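A rubisco-like protein (Burkholderia fungorum, PDB 3NWR) is of unestablished function but belongs to the RuBisCO large-chain family and is classed as a lyase. Local coordinates at residues D13-P24 with W89-L100. Numbering follows the deposited sequence.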
ATOM      1  N   ASP A  13     -27.906  -1.917  -0.876  1.00 24.69           N
ATOM      2  CA  ASP A  13     -27.465  -0.719  -0.160  1.00 22.95           C
ATOM      3  C   ASP A  13     -26.271  -1.002   0.751  1.00 18.20           C
ATOM      4  O   ASP A  13     -25.862  -0.143   1.539  1.00 19.30           O
ATOM      5  CB  ASP A  13     -28.619  -0.118   0.657  1.00 25.76           C
ATOM      6  CG  ASP A  13     -29.768   0.356  -0.218  1.00 34.63           C
ATOM      7  OD1 ASP A  13     -30.938   0.123   0.156  1.00 39.77           O
ATOM      8  OD2 ASP A  13     -29.502   0.954  -1.281  1.00 40.14           O
ATOM      9  N   THR A  14     -25.720  -2.208   0.647  1.00 19.05           N
ATOM     10  CA  THR A  14     -24.576  -2.587   1.476  1.00 17.37           C
ATOM     11  C   THR A  14     -23.520  -3.313   0.661  1.00 18.44           C
ATOM     12  O   THR A  14     -23.777  -3.770  -0.444  1.00 18.36           O
ATOM     13  CB  THR A  14     -24.974  -3.532   2.627  1.00 19.43           C
ATOM     14  OG1 THR A  14     -25.409  -4.790   2.088  1.00 22.78           O
ATOM     15  CG2 THR A  14     -26.078  -2.932   3.473  1.00 20.73           C
ATOM     16  N   LEU A  15     -22.320  -3.405   1.221  1.00 17.39           N
ATOM     17  CA  LEU A  15     -21.355  -4.389   0.761  1.00 15.96           C
ATOM     18  C   LEU A  15     -20.972  -5.248   1.962  1.00 16.74           C
ATOM     19  O   LEU A  15     -21.233  -4.885   3.113  1.00 16.85           O
ATOM     20  CB  LEU A  15     -20.123  -3.724   0.128  1.00 16.20           C
ATOM     21  CG  LEU A  15     -19.289  -2.819   1.038  1.00 16.29           C
ATOM     22  CD1 LEU A  15     -18.332  -3.626   1.927  1.00 16.99           C
ATOM     23  CD2 LEU A  15     -18.520  -1.815   0.186  1.00 18.90           C
ATOM     24  N   GLU A  16     -20.365  -6.394   1.697  1.00 17.23           N
ATOM     25  CA  GLU A  16     -19.920  -7.266   2.768  1.00 14.70           C
ATOM     26  C   GLU A  16     -18.421  -7.535   2.697  1.00 14.39           C
ATOM     27  O   GLU A  16     -17.832  -7.601   1.618  1.00 15.86           O
ATOM     28  CB  GLU A  16     -20.701  -8.574   2.759  1.00 18.48           C
ATOM     29  CG  GLU A  16     -22.168  -8.352   3.076  1.00 21.97           C
ATOM     30  CD  GLU A  16     -22.985  -9.619   3.027  1.00 25.53           C
ATOM     31  OE1 GLU A  16     -22.406 -10.713   2.824  1.00 26.92           O
ATOM     32  OE2 GLU A  16     -24.217  -9.512   3.196  1.00 31.41           O
ATOM     33  N   ALA A  17     -17.819  -7.688   3.871  1.00 14.69           N
ATOM     34  CA  ALA A  17     -16.398  -7.970   3.973  1.00 14.79           C
ATOM     35  C   ALA A  17     -16.192  -9.093   4.978  1.00 14.92           C
ATOM     36  O   ALA A  17     -16.724  -9.035   6.085  1.00 16.20           O
ATOM     37  CB  ALA A  17     -15.652  -6.716   4.411  1.00 14.37           C
ATOM     38  N   ASP A  18     -15.425 -10.108   4.590  1.00 15.18           N
ATOM     39  CA  ASP A  18     -15.129 -11.239   5.472  1.00 14.36           C
ATOM     40  C   ASP A  18     -13.721 -11.090   6.028  1.00 15.81           C
ATOM     41  O   ASP A  18     -12.801 -10.721   5.291  1.00 14.75           O
ATOM     42  CB  ASP A  18     -15.202 -12.567   4.707  1.00 15.38           C
ATOM     43  CG  ASP A  18     -16.613 -12.939   4.283  1.00 19.93           C
ATOM     44  OD1 ASP A  18     -17.577 -12.274   4.706  1.00 17.71           O
ATOM     45  OD2 ASP A  18     -16.747 -13.918   3.524  1.00 27.93           O
ATOM     46  N   TYR A  19     -13.549 -11.392   7.316  1.00 14.87           N
ATOM     47  CA  TYR A  19     -12.245 -11.332   7.975  1.00 13.71           C
ATOM     48  C   TYR A  19     -11.947 -12.598   8.745  1.00 16.36           C
ATOM     49  O   TYR A  19     -12.856 -13.324   9.148  1.00 17.42           O
ATOM     50  CB  TYR A  19     -12.187 -10.176   8.979  1.00 14.14           C
ATOM     51  CG  TYR A  19     -12.489  -8.832   8.389  1.00 13.86           C
ATOM     52  CD1 TYR A  19     -11.466  -7.970   8.020  1.00 13.25           C
ATOM     53  CD2 TYR A  19     -13.800  -8.418   8.209  1.00 12.65           C
ATOM     54  CE1 TYR A  19     -11.750  -6.726   7.479  1.00 13.10           C
ATOM     55  CE2 TYR A  19     -14.090  -7.179   7.669  1.00 14.37           C
ATOM     56  CZ  TYR A  19     -13.062  -6.348   7.297  1.00 15.07           C
ATOM     57  OH  TYR A  19     -13.351  -5.121   6.751  1.00 15.88           O
ATOM     58  N   LEU A  20     -10.657 -12.850   8.943  1.00 13.21           N
ATOM     59  CA  LEU A  20     -10.198 -13.784   9.959  1.00 13.97           C
ATOM     60  C   LEU A  20      -9.602 -12.941  11.069  1.00 17.98           C
ATOM     61  O   LEU A  20      -8.675 -12.164  10.828  1.00 17.04           O
ATOM     62  CB  LEU A  20      -9.131 -14.724   9.382  1.00 18.09           C
ATOM     63  CG  LEU A  20      -8.294 -15.499  10.405  1.00 24.21           C
ATOM     64  CD1 LEU A  20      -9.142 -16.548  11.102  1.00 21.49           C
ATOM     65  CD2 LEU A  20      -7.088 -16.145   9.728  1.00 28.83           C
ATOM     66  N   ILE A  21     -10.129 -13.062  12.286  1.00 15.37           N
ATOM     67  CA  ILE A  21      -9.572 -12.304  13.393  1.00 14.83           C
ATOM     68  C   ILE A  21      -9.044 -13.228  14.477  1.00 16.39           C
ATOM     69  O   ILE A  21      -9.427 -14.396  14.557  1.00 15.89           O
ATOM     70  CB  ILE A  21     -10.582 -11.311  14.002  1.00 16.50           C
ATOM     71  CG1 ILE A  21     -11.752 -12.055  14.659  1.00 18.15           C
ATOM     72  CG2 ILE A  21     -11.065 -10.343  12.935  1.00 19.55           C
ATOM     73  CD1 ILE A  21     -12.615 -11.152  15.541  1.00 21.48           C
ATOM     74  N   GLU A  22      -8.121 -12.703  15.272  1.00 15.49           N
ATOM     75  CA  GLU A  22      -7.539 -13.444  16.381  1.00 15.14           C
ATOM     76  C   GLU A  22      -7.477 -12.510  17.575  1.00 15.04           C
ATOM     77  O   GLU A  22      -7.044 -11.363  17.458  1.00 16.51           O
ATOM     78  CB  GLU A  22      -6.139 -13.925  16.013  1.00 16.76           C
ATOM     79  CG  GLU A  22      -5.447 -14.760  17.085  1.00 18.34           C
ATOM     80  CD  GLU A  22      -3.993 -15.015  16.735  1.00 18.49           C
ATOM     81  OE1 GLU A  22      -3.743 -15.697  15.712  1.00 21.41           O
ATOM     82  OE2 GLU A  22      -3.117 -14.512  17.468  1.00 17.66           O
ATOM     83  N   THR A  23      -7.917 -12.996  18.735  1.00 15.94           N
ATOM     84  CA  THR A  23      -8.002 -12.156  19.922  1.00 16.14           C
ATOM     85  C   THR A  23      -8.134 -13.042  21.155  1.00 17.45           C
ATOM     86  O   THR A  23      -8.756 -14.100  21.089  1.00 18.65           O
ATOM     87  CB  THR A  23      -9.222 -11.200  19.850  1.00 17.06           C
ATOM     88  OG1 THR A  23      -9.308 -10.422  21.049  1.00 16.95           O
ATOM     89  CG2 THR A  23     -10.529 -11.989  19.648  1.00 19.85           C
ATOM     90  N   PRO A  24      -7.531 -12.623  22.278  1.00 16.81           N
ATOM     91  CA  PRO A  24      -7.746 -13.387  23.510  1.00 20.14           C
ATOM     92  C   PRO A  24      -9.071 -12.981  24.146  1.00 22.42           C
ATOM     93  O   PRO A  24      -9.511 -13.609  25.114  1.00 23.50           O
ATOM     94  CB  PRO A  24      -6.584 -12.945  24.389  1.00 20.94           C
ATOM     95  CG  PRO A  24      -6.332 -11.530  23.981  1.00 20.29           C
ATOM     96  CD  PRO A  24      -6.633 -11.473  22.490  1.00 18.13           C
ATOM     97  N   TRP A  89      -5.474 -17.632  22.332  1.00 24.05           N
ATOM     98  CA  TRP A  89      -5.781 -16.598  21.352  1.00 21.91           C
ATOM     99  C   TRP A  89      -6.816 -17.105  20.367  1.00 18.93           C
ATOM    100  O   TRP A  89      -6.510 -17.828  19.417  1.00 21.22           O
ATOM    101  CB  TRP A  89      -4.496 -16.085  20.698  1.00 21.29           C
ATOM    102  CG  TRP A  89      -3.740 -15.290  21.693  1.00 20.75           C
ATOM    103  CD1 TRP A  89      -3.790 -13.940  21.872  1.00 19.70           C
ATOM    104  CD2 TRP A  89      -2.890 -15.802  22.724  1.00 24.16           C
ATOM    105  NE1 TRP A  89      -3.000 -13.573  22.933  1.00 23.22           N
ATOM    106  CE2 TRP A  89      -2.431 -14.700  23.470  1.00 24.41           C
ATOM    107  CE3 TRP A  89      -2.456 -17.086  23.074  1.00 26.02           C
ATOM    108  CZ2 TRP A  89      -1.558 -14.837  24.546  1.00 26.78           C
ATOM    109  CZ3 TRP A  89      -1.588 -17.220  24.147  1.00 28.13           C
ATOM    110  CH2 TRP A  89      -1.152 -16.103  24.868  1.00 24.17           C
ATOM    111  N   ARG A  90      -8.063 -16.751  20.647  1.00 18.41           N
ATOM    112  CA  ARG A  90      -9.189 -17.268  19.910  1.00 17.94           C
ATOM    113  C   ARG A  90      -9.194 -16.767  18.471  1.00 17.74           C
ATOM    114  O   ARG A  90      -8.730 -15.664  18.185  1.00 19.54           O
ATOM    115  CB  ARG A  90     -10.488 -16.911  20.632  1.00 19.92           C
ATOM    116  CG  ARG A  90     -10.495 -17.398  22.087  1.00 22.78           C
ATOM    117  CD  ARG A  90     -11.622 -16.775  22.902  1.00 23.16           C
ATOM    118  NE  ARG A  90     -12.927 -17.224  22.437  1.00 22.82           N
ATOM    119  CZ  ARG A  90     -14.077 -16.902  23.019  1.00 23.37           C
ATOM    120  NH1 ARG A  90     -14.086 -16.116  24.088  1.00 23.75           N
ATOM    121  NH2 ARG A  90     -15.218 -17.356  22.522  1.00 22.91           N
ATOM    122  N   ARG A  91      -9.716 -17.588  17.574  1.00 18.57           N
ATOM    123  CA  ARG A  91      -9.787 -17.231  16.167  1.00 18.30           C
ATOM    124  C   ARG A  91     -11.214 -17.340  15.671  1.00 19.98           C
ATOM    125  O   ARG A  91     -11.966 -18.215  16.098  1.00 17.96           O
ATOM    126  CB  ARG A  91      -8.860 -18.124  15.345  1.00 19.10           C
ATOM    127  CG  ARG A  91      -7.383 -17.831  15.597  1.00 22.05           C
ATOM    128  CD  ARG A  91      -6.478 -18.909  15.033  1.00 27.04           C
ATOM    129  NE  ARG A  91      -6.553 -18.997  13.581  1.00 31.18           N
ATOM    130  CZ  ARG A  91      -7.140 -19.991  12.918  1.00 29.91           C
ATOM    131  NH1 ARG A  91      -7.715 -20.989  13.576  1.00 29.64           N
ATOM    132  NH2 ARG A  91      -7.157 -19.985  11.594  1.00 28.53           N
ATOM    133  N   ALA A  92     -11.597 -16.439  14.776  1.00 16.95           N
ATOM    134  CA  ALA A  92     -12.927 -16.496  14.196  1.00 16.18           C
ATOM    135  C   ALA A  92     -12.962 -15.916  12.795  1.00 17.26           C
ATOM    136  O   ALA A  92     -12.214 -14.985  12.482  1.00 17.25           O
ATOM    137  CB  ALA A  92     -13.926 -15.767  15.082  1.00 16.71           C
ATOM    138  N   ARG A  93     -13.826 -16.480  11.956  1.00 15.20           N
ATOM    139  CA  ARG A  93     -14.158 -15.874  10.673  1.00 15.54           C
ATOM    140  C   ARG A  93     -15.392 -15.024  10.893  1.00 19.64           C
ATOM    141  O   ARG A  93     -16.363 -15.483  11.496  1.00 20.00           O
ATOM    142  CB  ARG A  93     -14.448 -16.932   9.600  1.00 20.81           C
ATOM    143  CG  ARG A  93     -14.615 -16.322   8.203  1.00 27.32           C
ATOM    144  CD  ARG A  93     -14.934 -17.344   7.118  1.00 37.39           C
ATOM    145  NE  ARG A  93     -15.169 -16.682   5.834  1.00 34.89           N
ATOM    146  CZ  ARG A  93     -14.352 -16.755   4.788  1.00 35.61           C
ATOM    147  NH1 ARG A  93     -13.246 -17.486   4.855  1.00 42.18           N
ATOM    148  NH2 ARG A  93     -14.648 -16.110   3.664  1.00 37.86           N
ATOM    149  N   ILE A  94     -15.359 -13.781  10.427  1.00 14.43           N
ATOM    150  CA  ILE A  94     -16.499 -12.897  10.621  1.00 15.84           C
ATOM    151  C   ILE A  94     -16.888 -12.236   9.310  1.00 18.39           C
ATOM    152  O   ILE A  94     -16.077 -12.132   8.391  1.00 16.38           O
ATOM    153  CB  ILE A  94     -16.213 -11.819  11.677  1.00 17.38           C
ATOM    154  CG1 ILE A  94     -15.165 -10.827  11.164  1.00 18.10           C
ATOM    155  CG2 ILE A  94     -15.777 -12.466  13.000  1.00 16.64           C
ATOM    156  CD1 ILE A  94     -14.971  -9.638  12.069  1.00 19.33           C
ATOM    157  N   THR A  95     -18.143 -11.813   9.218  1.00 16.87           N
ATOM    158  CA  THR A  95     -18.591 -11.032   8.078  1.00 15.58           C
ATOM    159  C   THR A  95     -19.166  -9.729   8.590  1.00 17.73           C
ATOM    160  O   THR A  95     -20.020  -9.737   9.483  1.00 16.68           O
ATOM    161  CB  THR A  95     -19.681 -11.763   7.267  1.00 16.80           C
ATOM    162  OG1 THR A  95     -19.143 -12.960   6.699  1.00 18.34           O
ATOM    163  CG2 THR A  95     -20.201 -10.868   6.150  1.00 17.76           C
ATOM    164  N   LEU A  96     -18.689  -8.612   8.039  1.00 15.52           N
ATOM    165  CA  LEU A  96     -19.260  -7.303   8.329  1.00 16.24           C
ATOM    166  C   LEU A  96     -20.086  -6.803   7.151  1.00 16.00           C
ATOM    167  O   LEU A  96     -19.757  -7.061   5.994  1.00 17.04           O
ATOM    168  CB  LEU A  96     -18.171  -6.275   8.654  1.00 16.75           C
ATOM    169  CG  LEU A  96     -17.259  -6.599   9.832  1.00 18.53           C
ATOM    170  CD1 LEU A  96     -16.335  -5.414  10.111  1.00 17.21           C
ATOM    171  CD2 LEU A  96     -18.074  -6.948  11.055  1.00 19.68           C
ATOM    172  N   SER A  97     -21.162  -6.086   7.462  1.00 16.16           N
ATOM    173  CA  SER A  97     -21.989  -5.438   6.452  1.00 16.32           C
ATOM    174  C   SER A  97     -21.846  -3.929   6.589  1.00 16.13           C
ATOM    175  O   SER A  97     -22.073  -3.381   7.667  1.00 17.03           O
ATOM    176  CB  SER A  97     -23.457  -5.838   6.636  1.00 17.87           C
ATOM    177  OG  SER A  97     -24.290  -5.220   5.668  1.00 21.42           O
ATOM    178  N   PHE A  98     -21.451  -3.264   5.504  1.00 15.91           N
ATOM    179  CA  PHE A  98     -21.216  -1.821   5.502  1.00 17.47           C
ATOM    180  C   PHE A  98     -22.243  -1.097   4.643  1.00 17.08           C
ATOM    181  O   PHE A  98     -22.477  -1.498   3.507  1.00 17.41           O
ATOM    182  CB  PHE A  98     -19.834  -1.515   4.917  1.00 18.76           C
ATOM    183  CG  PHE A  98     -18.691  -1.802   5.853  1.00 16.31           C
ATOM    184  CD1 PHE A  98     -18.006  -3.007   5.792  1.00 17.96           C
ATOM    185  CD2 PHE A  98     -18.287  -0.848   6.776  1.00 18.16           C
ATOM    186  CE1 PHE A  98     -16.943  -3.257   6.651  1.00 16.74           C
ATOM    187  CE2 PHE A  98     -17.227  -1.098   7.645  1.00 18.41           C
ATOM    188  CZ  PHE A  98     -16.563  -2.298   7.583  1.00 16.11           C
ATOM    189  N   PRO A  99     -22.843  -0.017   5.168  1.00 17.72           N
ATOM    190  CA  PRO A  99     -23.756   0.780   4.341  1.00 17.04           C
ATOM    191  C   PRO A  99     -23.004   1.573   3.274  1.00 16.74           C
ATOM    192  O   PRO A  99     -22.088   2.335   3.592  1.00 17.68           O
ATOM    193  CB  PRO A  99     -24.407   1.747   5.344  1.00 20.61           C
ATOM    194  CG  PRO A  99     -24.068   1.227   6.696  1.00 23.82           C
ATOM    195  CD  PRO A  99     -22.775   0.479   6.552  1.00 19.96           C
ATOM    196  N   LEU A 100     -23.400   1.404   2.017  1.00 17.58           N
ATOM    197  CA  LEU A 100     -22.725   2.076   0.909  1.00 14.71           C
ATOM    198  C   LEU A 100     -22.783   3.592   1.020  1.00 15.74           C
ATOM    199  O   LEU A 100     -21.881   4.297   0.565  1.00 16.46           O
ATOM    200  CB  LEU A 100     -23.321   1.633  -0.424  1.00 16.79           C
ATOM    201  CG  LEU A 100     -23.179   0.144  -0.716  1.00 17.52           C
ATOM    202  CD1 LEU A 100     -23.762  -0.213  -2.087  1.00 19.52           C
ATOM    203  CD2 LEU A 100     -21.717  -0.289  -0.630  1.00 20.14           C
TER
HETATM  204  O   HOH W   1     -25.372  -6.921   3.800  1.00 28.02           O
HETATM  205  O   HOH W   2     -11.935 -14.812  25.812  1.00 27.56           O
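D18 and T95 face each other in a non-hydrogen-bonded pair of strands 14-23 and 89-99, the two central strands of the four-stranded antiparallel sheet in the RuBisCO-type N-terminal domain. Their backbones illustrate how a long antiparallel ladder is built: L15, A17, Y19 and I21 exchange paired N-H to O bonds with F98, L96, I94 and A92, while CA-H...O contacts fill the intervening positions. At the T23-R90 pair the bond from T23 N to R90 O is sound, but the return bond from R90 N to T23 O is weak.

The two faces of the sheet differ in character. On one, beside helix 27-37, apolar groups interlock. Y19 CE2 lies 3.8 Å from L96 CD1, the two side chains crossing at about a right angle, and I94 CD1 reaches I21 CG2 at 4.1 Å. I94 CG1 sits between its backbone N and carbonyl carbon (chi1 68°), which brings it against Y19 CB.

The other face is largely polar. T14 OG1, E16 OE2 and S97 OG share one water. The D18 carboxylate is gripped at both oxygens, and R133 NH2 forms salt bridges with both D18 OD1 and E16 OE1. T95 OG1 donates to D18 OD1 from above the carboxylate plane, at 2.6 Å. The extended R93 chain carries its guanidinium edge to D18 OD2, where NH2 makes a salt bridge on the anti side at 3.0 Å, with the two planes 75° apart.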